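Local coordinates for C24 protein (Bizionia argentinensis JUB59, PDB 6OV6), which probably forms the receptor-binding tip of a temperate bacteriophage's long tail fibre, as a trimer that binds manganese, at residues E34-K39 / A115-L120; G55-N60 / F64-G69; N133-S138 / S146-C151; G139-I144 / T269-I274. One frame throughout, in Å; residues are numbered along the deposited sequence.

Contact 1. Residues E34-K39 / A115-L120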
loop_
_atom_site.group_PDB
_atom_site.type_symbol
_atom_site.label_atom_id
_atom_site.label_comp_id
_atom_site.label_asym_id
_atom_site.label_seq_id
_atom_site.Cartn_x
_atom_site.Cartn_y
_atom_site.Cartn_z
ATOM N N GLU A 34 -28.845 -29.647 5.969
ATOM C CA GLU A 34 -28.672 -28.333 6.615
ATOM C C GLU A 34 -27.249 -27.805 6.420
ATOM O O GLU A 34 -27.052 -26.596 6.480
ATOM C CB GLU A 34 -28.989 -28.362 8.130
ATOM C CG GLU A 34 -30.455 -28.305 8.469
ATOM C CD GLU A 34 -31.305 -27.276 7.755
ATOM O OE1 GLU A 34 -30.992 -26.069 7.815
ATOM O OE2 GLU A 34 -32.354 -27.682 7.217
ATOM N N LEU A 35 -26.260 -28.689 6.222
ATOM C CA LEU A 35 -24.862 -28.275 5.970
ATOM C C LEU A 35 -24.801 -27.442 4.679
ATOM O O LEU A 35 -23.970 -26.538 4.554
ATOM C CB LEU A 35 -23.923 -29.508 5.828
ATOM C CG LEU A 35 -23.782 -30.425 7.056
ATOM C CD1 LEU A 35 -22.674 -31.450 6.830
ATOM C CD2 LEU A 35 -23.564 -29.619 8.342
ATOM N N ALA A 36 -25.673 -27.786 3.715
ATOM C CA ALA A 36 -25.801 -27.090 2.434
ATOM C C ALA A 36 -26.677 -25.853 2.611
ATOM O O ALA A 36 -26.372 -24.804 2.060
ATOM C CB ALA A 36 -26.394 -28.026 1.389
ATOM N N GLY A 37 -27.740 -25.987 3.408
ATOM C CA GLY A 37 -28.705 -24.940 3.676
ATOM C C GLY A 37 -29.968 -25.223 2.897
ATOM O O GLY A 37 -29.932 -25.962 1.898
ATOM N N ASN A 38 -31.087 -24.627 3.331
ATOM C CA ASN A 38 -32.390 -24.831 2.685
ATOM C C ASN A 38 -32.385 -24.463 1.191
ATOM O O ASN A 38 -31.735 -23.477 0.804
ATOM C CB ASN A 38 -33.479 -24.084 3.436
ATOM C CG ASN A 38 -34.876 -24.561 3.088
ATOM O OD1 ASN A 38 -35.112 -25.732 2.754
ATOM N ND2 ASN A 38 -35.820 -23.642 3.093
ATOM N N LYS A 39 -33.093 -25.266 0.369
ATOM C CA LYS A 39 -33.220 -25.077 -1.088
ATOM C C LYS A 39 -31.885 -25.168 -1.809
ATOM O O LYS A 39 -31.615 -24.434 -2.760
ATOM C CB LYS A 39 -34.025 -23.796 -1.460
ATOM C CG LYS A 39 -35.467 -23.860 -0.978
ATOM C CD LYS A 39 -36.155 -22.498 -1.084
ATOM C CE LYS A 39 -37.444 -22.496 -0.297
ATOM N NZ LYS A 39 -38.043 -21.136 -0.247
ATOM N N ALA A 115 -30.003 -22.945 -4.984
ATOM C CA ALA A 115 -28.617 -22.579 -5.269
ATOM C C ALA A 115 -27.706 -23.774 -5.482
ATOM O O ALA A 115 -27.798 -24.773 -4.779
ATOM C CB ALA A 115 -28.071 -21.690 -4.163
ATOM N N LYS A 116 -26.809 -23.649 -6.459
ATOM C CA LYS A 116 -25.802 -24.669 -6.726
ATOM C C LYS A 116 -24.677 -24.357 -5.715
ATOM O O LYS A 116 -24.495 -23.194 -5.344
ATOM C CB LYS A 116 -25.288 -24.524 -8.171
ATOM C CG LYS A 116 -24.654 -25.790 -8.738
ATOM C CD LYS A 116 -25.669 -26.651 -9.482
ATOM C CE LYS A 116 -25.009 -27.853 -10.102
ATOM N NZ LYS A 116 -24.810 -28.952 -9.120
ATOM N N LEU A 117 -23.964 -25.369 -5.235
ATOM C CA LEU A 117 -22.936 -25.108 -4.234
ATOM C C LEU A 117 -21.515 -25.307 -4.703
ATOM O O LEU A 117 -21.275 -26.079 -5.629
ATOM C CB LEU A 117 -23.170 -26.019 -3.016
ATOM C CG LEU A 117 -24.591 -26.085 -2.483
ATOM C CD1 LEU A 117 -24.820 -27.372 -1.748
ATOM C CD2 LEU A 117 -24.937 -24.837 -1.669
ATOM N N THR A 118 -20.562 -24.638 -4.022
ATOM C CA THR A 118 -19.144 -24.883 -4.213
ATOM C C THR A 118 -18.863 -26.055 -3.262
ATOM O O THR A 118 -19.341 -26.046 -2.115
ATOM C CB THR A 118 -18.304 -23.659 -3.849
ATOM O OG1 THR A 118 -18.616 -22.607 -4.764
ATOM C CG2 THR A 118 -16.824 -23.946 -3.893
ATOM N N THR A 119 -18.097 -27.046 -3.718
ATOM C CA THR A 119 -17.834 -28.232 -2.892
ATOM C C THR A 119 -16.896 -27.909 -1.736
ATOM O O THR A 119 -16.138 -26.937 -1.805
ATOM C CB THR A 119 -17.236 -29.356 -3.732
ATOM O OG1 THR A 119 -15.955 -28.921 -4.186
ATOM C CG2 THR A 119 -18.129 -29.772 -4.923
ATOM N N LEU A 120 -16.895 -28.766 -0.706
ATOM C CA LEU A 120 -15.966 -28.599 0.402
ATOM C C LEU A 120 -14.525 -28.792 -0.079
ATOM O O LEU A 120 -13.634 -28.127 0.436
ATOM C CB LEU A 120 -16.288 -29.571 1.522
ATOM C CG LEU A 120 -17.376 -29.103 2.459
ATOM C CD1 LEU A 120 -17.947 -30.288 3.231
ATOM C CD2 LEU A 120 -16.847 -28.004 3.435
#

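Contact 2. Residues G55-N60 / F64-G69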
loop_
_atom_site.group_PDB
_atom_site.type_symbol
_atom_site.label_atom_id
_atom_site.label_comp_id
_atom_site.label_asym_id
_atom_site.label_seq_id
_atom_site.Cartn_x
_atom_site.Cartn_y
_atom_site.Cartn_z
ATOM N N GLY A 55 -31.324 -34.672 -10.581
ATOM C CA GLY A 55 -30.377 -34.439 -9.511
ATOM C C GLY A 55 -30.961 -34.763 -8.167
ATOM O O GLY A 55 -31.821 -35.650 -8.041
ATOM N N VAL A 56 -30.428 -34.076 -7.147
ATOM C CA VAL A 56 -30.842 -34.240 -5.757
ATOM C C VAL A 56 -30.889 -32.850 -5.143
ATOM O O VAL A 56 -29.967 -32.037 -5.339
ATOM C CB VAL A 56 -29.941 -35.223 -4.938
ATOM C CG1 VAL A 56 -30.314 -35.237 -3.461
ATOM C CG2 VAL A 56 -30.011 -36.639 -5.510
ATOM N N VAL A 57 -32.005 -32.566 -4.437
ATOM C CA VAL A 57 -32.210 -31.269 -3.786
ATOM C C VAL A 57 -32.526 -31.450 -2.300
ATOM O O VAL A 57 -32.843 -32.554 -1.854
ATOM C CB VAL A 57 -33.277 -30.391 -4.517
ATOM C CG1 VAL A 57 -32.813 -30.016 -5.928
ATOM C CG2 VAL A 57 -34.676 -31.056 -4.523
ATOM N N TYR A 58 -32.463 -30.361 -1.552
ATOM C CA TYR A 58 -32.781 -30.375 -0.121
ATOM C C TYR A 58 -33.772 -29.256 0.149
ATOM O O TYR A 58 -33.472 -28.099 -0.144
ATOM C CB TYR A 58 -31.516 -30.164 0.712
ATOM C CG TYR A 58 -31.795 -30.106 2.198
ATOM C CD1 TYR A 58 -32.184 -31.245 2.899
ATOM C CD2 TYR A 58 -31.646 -28.918 2.910
ATOM C CE1 TYR A 58 -32.432 -31.199 4.273
ATOM C CE2 TYR A 58 -31.869 -28.866 4.285
ATOM C CZ TYR A 58 -32.258 -30.011 4.963
ATOM O OH TYR A 58 -32.460 -29.984 6.324
ATOM N N ILE A 59 -34.973 -29.594 0.652
ATOM C CA ILE A 59 -36.012 -28.589 0.956
ATOM C C ILE A 59 -36.633 -28.961 2.262
ATOM O O ILE A 59 -37.045 -30.114 2.440
ATOM C CB ILE A 59 -37.179 -28.497 -0.099
ATOM C CG1 ILE A 59 -36.700 -28.686 -1.526
ATOM C CG2 ILE A 59 -38.033 -27.214 0.100
ATOM C CD1 ILE A 59 -37.779 -29.079 -2.509
ATOM N N ASN A 60 -36.758 -27.970 3.154
ATOM C CA ASN A 60 -37.438 -28.096 4.443
ATOM C C ASN A 60 -37.206 -29.430 5.172
ATOM O O ASN A 60 -38.160 -30.177 5.443
ATOM C CB ASN A 60 -38.935 -27.812 4.252
ATOM C CG ASN A 60 -39.251 -26.442 3.708
ATOM O OD1 ASN A 60 -38.480 -25.483 3.838
ATOM N ND2 ASN A 60 -40.378 -26.344 3.053
ATOM N N PHE A 64 -34.336 -34.872 -1.459
ATOM C CA PHE A 64 -35.160 -35.438 -2.529
ATOM C C PHE A 64 -34.428 -35.671 -3.806
ATOM O O PHE A 64 -33.634 -34.827 -4.224
ATOM C CB PHE A 64 -36.325 -34.486 -2.907
ATOM C CG PHE A 64 -37.417 -34.279 -1.893
ATOM C CD1 PHE A 64 -38.364 -35.270 -1.653
ATOM C CD2 PHE A 64 -37.504 -33.091 -1.174
ATOM C CE1 PHE A 64 -39.378 -35.074 -0.720
ATOM C CE2 PHE A 64 -38.518 -32.900 -0.241
ATOM C CZ PHE A 64 -39.463 -33.886 -0.044
ATOM N N LYS A 65 -34.841 -36.731 -4.535
ATOM C CA LYS A 65 -34.436 -36.941 -5.918
ATOM C C LYS A 65 -35.175 -35.818 -6.692
ATOM O O LYS A 65 -36.326 -35.490 -6.364
ATOM C CB LYS A 65 -34.920 -38.305 -6.451
ATOM C CG LYS A 65 -34.119 -39.493 -5.926
ATOM C CD LYS A 65 -34.869 -40.818 -6.085
ATOM C CE LYS A 65 -34.240 -41.928 -5.268
ATOM N NZ LYS A 65 -35.043 -43.176 -5.327
ATOM N N PHE A 66 -34.489 -35.212 -7.661
ATOM C CA PHE A 66 -35.030 -34.171 -8.513
ATOM C C PHE A 66 -35.148 -34.752 -9.904
ATOM O O PHE A 66 -34.168 -35.307 -10.435
ATOM C CB PHE A 66 -34.141 -32.908 -8.530
ATOM C CG PHE A 66 -34.665 -31.821 -9.446
ATOM C CD1 PHE A 66 -35.625 -30.919 -9.003
ATOM C CD2 PHE A 66 -34.210 -31.711 -10.759
ATOM C CE1 PHE A 66 -36.116 -29.914 -9.849
ATOM C CE2 PHE A 66 -34.684 -30.688 -11.602
ATOM C CZ PHE A 66 -35.636 -29.798 -11.140
ATOM N N VAL A 67 -36.341 -34.611 -10.497
ATOM C CA VAL A 67 -36.590 -35.071 -11.868
ATOM C C VAL A 67 -36.575 -33.832 -12.768
ATOM O O VAL A 67 -37.427 -32.953 -12.640
ATOM C CB VAL A 67 -37.894 -35.915 -12.008
ATOM C CG1 VAL A 67 -38.193 -36.245 -13.488
ATOM C CG2 VAL A 67 -37.802 -37.198 -11.186
ATOM N N GLY A 68 -35.565 -33.750 -13.621
ATOM C CA GLY A 68 -35.412 -32.636 -14.545
ATOM C C GLY A 68 -36.278 -32.759 -15.781
ATOM O O GLY A 68 -37.213 -33.565 -15.826
ATOM N N GLY A 69 -35.945 -31.956 -16.775
ATOM C CA GLY A 69 -36.637 -31.859 -18.057
ATOM C C GLY A 69 -36.550 -30.429 -18.537
ATOM O O GLY A 69 -35.562 -29.749 -18.234
#

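Contact 3. Residues N133-S138 / S146-C151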
loop_
_atom_site.group_PDB
_atom_site.type_symbol
_atom_site.label_atom_id
_atom_site.label_comp_id
_atom_site.label_asym_id
_atom_site.label_seq_id
_atom_site.Cartn_x
_atom_site.Cartn_y
_atom_site.Cartn_z
ATOM N N ASN A 133 -1.732 -15.942 5.968
ATOM C CA ASN A 133 -2.622 -15.056 5.217
ATOM C C ASN A 133 -3.137 -13.840 5.977
ATOM O O ASN A 133 -4.288 -13.812 6.404
ATOM C CB ASN A 133 -3.758 -15.899 4.591
ATOM C CG ASN A 133 -4.771 -15.141 3.762
ATOM O OD1 ASN A 133 -4.473 -14.198 3.009
ATOM N ND2 ASN A 133 -5.990 -15.556 3.880
ATOM N N PRO A 134 -2.321 -12.766 6.111
ATOM C CA PRO A 134 -2.836 -11.554 6.779
ATOM C C PRO A 134 -4.105 -11.020 6.080
ATOM O O PRO A 134 -4.235 -11.130 4.849
ATOM C CB PRO A 134 -1.660 -10.561 6.672
ATOM C CG PRO A 134 -0.423 -11.454 6.533
ATOM C CD PRO A 134 -0.921 -12.595 5.666
ATOM N N GLN A 135 -5.028 -10.472 6.866
ATOM C CA GLN A 135 -6.301 -9.924 6.395
ATOM C C GLN A 135 -6.508 -8.504 6.882
ATOM O O GLN A 135 -6.162 -8.181 8.023
ATOM C CB GLN A 135 -7.500 -10.770 6.918
ATOM C CG GLN A 135 -7.615 -12.157 6.285
ATOM C CD GLN A 135 -7.967 -12.067 4.821
ATOM O OE1 GLN A 135 -8.753 -11.215 4.382
ATOM N NE2 GLN A 135 -7.371 -12.916 4.033
ATOM N N LEU A 136 -7.163 -7.684 6.039
ATOM C CA LEU A 136 -7.576 -6.317 6.406
ATOM C C LEU A 136 -8.778 -6.406 7.339
ATOM O O LEU A 136 -9.650 -7.256 7.146
ATOM C CB LEU A 136 -7.951 -5.512 5.174
ATOM C CG LEU A 136 -6.805 -5.200 4.244
ATOM C CD1 LEU A 136 -7.343 -4.594 2.949
ATOM C CD2 LEU A 136 -5.807 -4.258 4.919
ATOM N N TYR A 137 -8.787 -5.575 8.394
ATOM C CA TYR A 137 -9.847 -5.632 9.405
ATOM C C TYR A 137 -10.224 -4.228 9.837
ATOM O O TYR A 137 -9.349 -3.423 10.182
ATOM C CB TYR A 137 -9.376 -6.502 10.591
ATOM C CG TYR A 137 -10.325 -6.600 11.765
ATOM C CD1 TYR A 137 -11.486 -7.377 11.691
ATOM C CD2 TYR A 137 -10.037 -5.966 12.973
ATOM C CE1 TYR A 137 -12.346 -7.499 12.793
ATOM C CE2 TYR A 137 -10.881 -6.091 14.080
ATOM C CZ TYR A 137 -12.027 -6.865 13.987
ATOM O OH TYR A 137 -12.836 -6.989 15.089
ATOM N N SER A 138 -11.519 -3.927 9.764
ATOM C CA SER A 138 -12.060 -2.610 10.117
ATOM C C SER A 138 -13.025 -2.686 11.320
ATOM O O SER A 138 -13.636 -1.682 11.689
ATOM C CB SER A 138 -12.745 -1.970 8.921
ATOM O OG SER A 138 -13.807 -2.770 8.438
ATOM N N SER A 146 -12.355 -14.860 17.662
ATOM C CA SER A 146 -11.696 -16.027 18.219
ATOM C C SER A 146 -10.853 -16.743 17.177
ATOM O O SER A 146 -11.317 -16.991 16.056
ATOM C CB SER A 146 -12.737 -16.986 18.810
ATOM O OG SER A 146 -12.125 -18.197 19.212
ATOM N N GLY A 147 -9.617 -17.049 17.544
ATOM C CA GLY A 147 -8.680 -17.727 16.653
ATOM C C GLY A 147 -7.832 -16.756 15.847
ATOM O O GLY A 147 -6.863 -17.162 15.213
ATOM N N TRP A 148 -8.186 -15.478 15.877
ATOM C CA TRP A 148 -7.464 -14.424 15.143
ATOM C C TRP A 148 -6.659 -13.549 16.096
ATOM O O TRP A 148 -7.039 -13.402 17.260
ATOM C CB TRP A 148 -8.455 -13.538 14.356
ATOM C CG TRP A 148 -9.190 -14.258 13.263
ATOM C CD1 TRP A 148 -10.279 -15.074 13.399
ATOM C CD2 TRP A 148 -8.935 -14.160 11.852
ATOM N NE1 TRP A 148 -10.691 -15.525 12.164
ATOM C CE2 TRP A 148 -9.881 -14.980 11.197
ATOM C CE3 TRP A 148 -7.994 -13.443 11.074
ATOM C CZ2 TRP A 148 -9.917 -15.106 9.798
ATOM C CZ3 TRP A 148 -8.001 -13.599 9.697
ATOM C CH2 TRP A 148 -8.951 -14.420 9.068
ATOM N N GLN A 149 -5.602 -12.904 15.582
ATOM C CA GLN A 149 -4.819 -11.947 16.356
ATOM C C GLN A 149 -4.253 -10.895 15.412
ATOM O O GLN A 149 -4.155 -11.130 14.210
ATOM C CB GLN A 149 -3.665 -12.632 17.126
ATOM C CG GLN A 149 -2.497 -13.093 16.264
ATOM C CD GLN A 149 -1.273 -13.372 17.094
ATOM O OE1 GLN A 149 -1.144 -14.441 17.706
ATOM N NE2 GLN A 149 -0.331 -12.434 17.093
ATOM N N LEU A 150 -3.800 -9.783 15.983
ATOM C CA LEU A 150 -3.139 -8.707 15.259
ATOM C C LEU A 150 -1.783 -9.225 14.739
ATOM O O LEU A 150 -1.114 -10.010 15.428
ATOM C CB LEU A 150 -2.932 -7.566 16.269
ATOM C CG LEU A 150 -2.806 -6.136 15.753
ATOM C CD1 LEU A 150 -4.118 -5.650 15.086
ATOM C CD2 LEU A 150 -2.406 -5.206 16.892
ATOM N N CYS A 151 -1.378 -8.821 13.512
ATOM C CA CYS A 151 -0.053 -9.168 12.980
ATOM C C CYS A 151 0.913 -8.193 13.672
ATOM O O CYS A 151 1.144 -7.078 13.185
ATOM C CB CYS A 151 -0.010 -9.027 11.463
ATOM S SG CYS A 151 -1.081 -10.215 10.599
#

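Contact 4. Residues G139-I144 / T269-I274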
loop_
_atom_site.group_PDB
_atom_site.type_symbol
_atom_site.label_atom_id
_atom_site.label_comp_id
_atom_site.label_asym_id
_atom_site.label_seq_id
_atom_site.Cartn_x
_atom_site.Cartn_y
_atom_site.Cartn_z
ATOM N N GLY A 139 -13.145 -3.874 11.910
ATOM C CA GLY A 139 -13.998 -4.095 13.074
ATOM C C GLY A 139 -13.315 -3.604 14.332
ATOM O O GLY A 139 -12.243 -2.989 14.258
ATOM N N SER A 140 -13.907 -3.892 15.515
ATOM C CA SER A 140 -13.328 -3.448 16.783
ATOM C C SER A 140 -11.994 -4.112 17.091
ATOM O O SER A 140 -11.919 -5.335 17.143
ATOM C CB SER A 140 -14.318 -3.633 17.939
ATOM O OG SER A 140 -13.697 -3.414 19.195
ATOM N N VAL A 141 -10.937 -3.305 17.301
ATOM C CA VAL A 141 -9.597 -3.788 17.635
ATOM C C VAL A 141 -9.544 -4.438 19.032
ATOM O O VAL A 141 -8.591 -5.154 19.333
ATOM C CB VAL A 141 -8.489 -2.713 17.449
ATOM C CG1 VAL A 141 -8.331 -2.348 15.966
ATOM C CG2 VAL A 141 -8.771 -1.461 18.296
ATOM N N ASN A 142 -10.549 -4.168 19.872
ATOM C CA ASN A 142 -10.659 -4.736 21.225
ATOM C C ASN A 142 -11.475 -6.026 21.234
ATOM O O ASN A 142 -11.508 -6.723 22.257
ATOM C CB ASN A 142 -11.264 -3.722 22.203
ATOM C CG ASN A 142 -10.572 -2.392 22.223
ATOM O OD1 ASN A 142 -11.164 -1.386 21.839
ATOM N ND2 ASN A 142 -9.305 -2.359 22.634
ATOM N N ASN A 143 -12.117 -6.352 20.094
ATOM C CA ASN A 143 -12.944 -7.548 19.934
ATOM C C ASN A 143 -12.547 -8.342 18.669
ATOM O O ASN A 143 -13.396 -8.668 17.839
ATOM C CB ASN A 143 -14.439 -7.176 19.964
ATOM C CG ASN A 143 -15.385 -8.351 20.096
ATOM O OD1 ASN A 143 -15.069 -9.386 20.707
ATOM N ND2 ASN A 143 -16.565 -8.222 19.500
ATOM N N ILE A 144 -11.247 -8.643 18.529
ATOM C CA ILE A 144 -10.738 -9.421 17.391
ATOM C C ILE A 144 -11.332 -10.845 17.516
ATOM O O ILE A 144 -11.229 -11.438 18.594
ATOM C CB ILE A 144 -9.186 -9.401 17.311
ATOM C CG1 ILE A 144 -8.684 -7.968 16.945
ATOM C CG2 ILE A 144 -8.673 -10.420 16.282
ATOM C CD1 ILE A 144 -7.191 -7.700 17.189
ATOM N N THR A 269 -5.965 4.004 7.940
ATOM C CA THR A 269 -5.564 2.994 8.902
ATOM C C THR A 269 -6.575 1.842 8.998
ATOM O O THR A 269 -7.749 2.054 9.295
ATOM C CB THR A 269 -5.317 3.621 10.309
ATOM O OG1 THR A 269 -4.414 4.716 10.207
ATOM C CG2 THR A 269 -4.786 2.593 11.317
ATOM N N LEU A 270 -6.090 0.628 8.771
ATOM C CA LEU A 270 -6.846 -0.607 8.964
ATOM C C LEU A 270 -5.947 -1.556 9.763
ATOM O O LEU A 270 -4.721 -1.468 9.674
ATOM C CB LEU A 270 -7.258 -1.257 7.626
ATOM C CG LEU A 270 -8.225 -0.477 6.720
ATOM C CD1 LEU A 270 -8.497 -1.258 5.419
ATOM C CD2 LEU A 270 -9.569 -0.197 7.420
ATOM N N ALA A 271 -6.535 -2.508 10.482
ATOM C CA ALA A 271 -5.715 -3.466 11.199
ATOM C C ALA A 271 -5.415 -4.663 10.294
ATOM O O ALA A 271 -6.268 -5.083 9.505
ATOM C CB ALA A 271 -6.440 -3.937 12.450
ATOM N N TYR A 272 -4.208 -5.196 10.414
ATOM C CA TYR A 272 -3.781 -6.437 9.768
ATOM C C TYR A 272 -3.918 -7.522 10.838
ATOM O O TYR A 272 -3.277 -7.448 11.896
ATOM C CB TYR A 272 -2.350 -6.390 9.247
ATOM C CG TYR A 272 -2.256 -5.588 7.981
ATOM C CD1 TYR A 272 -2.780 -6.076 6.789
ATOM C CD2 TYR A 272 -1.694 -4.314 7.980
ATOM C CE1 TYR A 272 -2.736 -5.325 5.622
ATOM C CE2 TYR A 272 -1.647 -3.544 6.807
ATOM C CZ TYR A 272 -2.202 -4.047 5.641
ATOM O OH TYR A 272 -2.235 -3.330 4.474
ATOM N N ILE A 273 -4.800 -8.477 10.590
ATOM C CA ILE A 273 -5.021 -9.588 11.526
ATOM C C ILE A 273 -4.727 -10.902 10.814
ATOM O O ILE A 273 -4.709 -10.950 9.583
ATOM C CB ILE A 273 -6.427 -9.571 12.182
ATOM C CG1 ILE A 273 -7.577 -9.819 11.141
ATOM C CG2 ILE A 273 -6.643 -8.328 13.091
ATOM C CD1 ILE A 273 -8.982 -10.070 11.776
ATOM N N ILE A 274 -4.540 -11.986 11.576
ATOM C CA ILE A 274 -4.251 -13.272 10.954
ATOM C C ILE A 274 -4.882 -14.411 11.751
ATOM O O ILE A 274 -5.012 -14.311 12.962
ATOM C CB ILE A 274 -2.720 -13.455 10.767
ATOM C CG1 ILE A 274 -2.365 -14.580 9.773
ATOM C CG2 ILE A 274 -1.955 -13.539 12.095
ATOM C CD1 ILE A 274 -1.046 -14.427 9.137
#

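Contact 1. Residues E34-K39 / A115-L120
Leu-117 meets Ala-36 at the far end of its side chain, and the approach is easily followed outward from the backbone. Its CB is directed at 34-39 yet still lies 5.8 Å from Ala-36 CB. CG follows beside the backbone N (chi1 -47°), which shortens the gap to 4.7 Å between Leu-117 CG and Ala-36 CB. The two methyls then divide the work: CD1 reaches methyl-to-methyl contact with Ala-36 CB at 3.6 Å, while CD2 lies 4.0 Å from Ala-36 O. Leu-117 also packs on Ala-40 of its own chain and on Leu-35 of the third subunit, so this small apolar touch lies at a subunit interface where Leu-35 and Leu-117 of different copies pack together. A few residues away the same two segments meet through their backbones. Ala-115 N donates to Lys-39 O (3.1 Å, N-H...O 152°), and Ala-115 pairs further with Ile-41. This is the parallel pairing of strand 40-42 with the weakly bonded strand 115-116 in the large mixed sheet, two strands far apart in sequence. Lys-39 has a left-handed backbone conformation just where the chain enters strand 40-42. Its aliphatic chain, nearly fully extended, leads away from 115-120, and its NZ forms a salt bridge with Glu-113.

Contact 2. Residues G55-N60 / F64-G69
Gly-55 and Phe-66 exchange both backbone bonds of an antiparallel hydrogen-bonded pair, one rung of the beta hairpin made by strands 51-59 and 62-70. Gly-55 N donates to Phe-66 O at 2.9 Å, and Phe-66 N returns to Gly-55 O at 2.7 Å. In the latter bond the donor stands well above the carbonyl plane, 52° out of it. Val-57 and Phe-64 repeat the exchange: Val-57 N reaches Phe-64 O, Phe-64 N reaches Val-57 O, each at 2.8 Å. Phe-64 O also receives a CA-H...O contact from Val-56 CA at 3.2 Å. Between these rungs, Val-56 and Lys-65 form a non-hydrogen-bonded pair and turn their polar backbone outward, Val-56 to Ile-42 and Lys-43, Lys-65 to Val-100, so further strands of the mixed sheet flank the hairpin, 40-42 and 44-48 beside 51-59, 96-102 beside 62-70. Val-57, Phe-64 and Phe-66 share one face, where Phe-66 stacks on Trp-111 and meets Phe-102 edge-to-face. Val-57 spreads its methyls between the two phenylalanines: CG1, beside the backbone N (chi1 -64°), touches Phe-66 CB at 4.1 Å, and CG2 lies against Phe-64 CB. Further along, Ile-59 CD1 rests 4.2 Å from Phe-64 CD2.

Contact 3. Residues N133-S138 / S146-C151
Gln-135 lays its aliphatic part against the rim of the Trp-148 indole. Its CG sits near the ring plane, at the edge of the six-membered ring, 3.7 Å from Trp-148 CZ3 and 3.8 Å from Trp-148 CH2, with Gln-135 CB 4.0 Å from the same CZ3. The chain then bends (chi2 -67°) and carries the amide away from the indole, nearly perpendicular to it, with 88° between the planes. That bend delivers the amide to the trimer interior: OE1 accepts from NE2 of Gln-135 in the third subunit, and NE2 donates to OE1 of Gln-135 in the second, so three copies of one glutamine link the subunits. The segments carry the two outer strands, 135-137 and 148-150, of a three-stranded antiparallel sheet, with 267-275 running between them; the pairing within the sheet goes through that middle strand, and Gln-135 and Trp-148 touch across it. Ile-273 of the middle strand packs on Trp-148, Tyr-275 meets the indole edge-to-face, and Trp-148 NE1 donates to Arg-125 O of the third subunit. The second touch is apolar: Cys-151 SG, held beside its backbone N (chi1 -66°), comes within 4.0 Å of Pro-134 CB. Within 146-151, Gln-149 NE2 donates to Leu-150 O at 3.0 Å.

Contact 4. Residues G139-I144 / T269-I274
Ile-273 has CG1 placed between backbone N and carbonyl carbon (chi1 66°), which leaves its CG2 branch as the one that faces Ile-144. The partner answers with a stretched arm: Ile-144 CG1 lies beside its backbone N (chi1 -68°), and a nearly extended chi2 of 164° sends CD1 forward to Ile-273 CG2, 4.2 Å away. The two side chains run past each other in opposite directions. Here a loop with a type I beta turn, joining strands 135-137 and 148-150, covers the middle strand 267-275 of the three-stranded sheet. Two residues back along that strand, Ala-271 CB meets Val-141 CG1 at 4.3 Å, so the loop rests on the strand at two points, both purely apolar. Tyr-137 completes the patch, touching Ile-144 and Ile-273, while Leu-150 packs on Ala-271, and Val-141 also packs on Tyr-168 of the third subunit. The sheet runs on across the interface, Thr-269 and Leu-270 pairing in a parallel ladder with a strand of that subunit. The turn is closed by hydrogen bonds. Asn-143 N reaches Ser-140 O at 3.1 Å, Tyr-137 OH binds the same oxygen, and Asn-142 N makes a weak bond to Ser-140 OG, 3.3 Å away.

How the contacts relate
The four contacts fall into two pairs at separate levels of the fibre, all away from the manganese site of His-252 and His-254. Contacts 1 and 2 serve the large mixed sheet and touch directly: Glu-34 OE2 probably bonds Tyr-58 OH, and Asn-38 OD1 the backbone N of Asn-60. Contacts 3 and 4, with centres about 6 Å apart, share the small sheet around strand 267-275. Contacts 2 and 3 are buried, whereas 1 and 4 are only partly so. Chemistry follows place: contact 2 has four backbone bonds in two pairs, contact 1 keeps a single backbone bond, contact 3 touches across strand 267-275 through carbon and sulfur, and contact 4 rests on that strand through carbon alone.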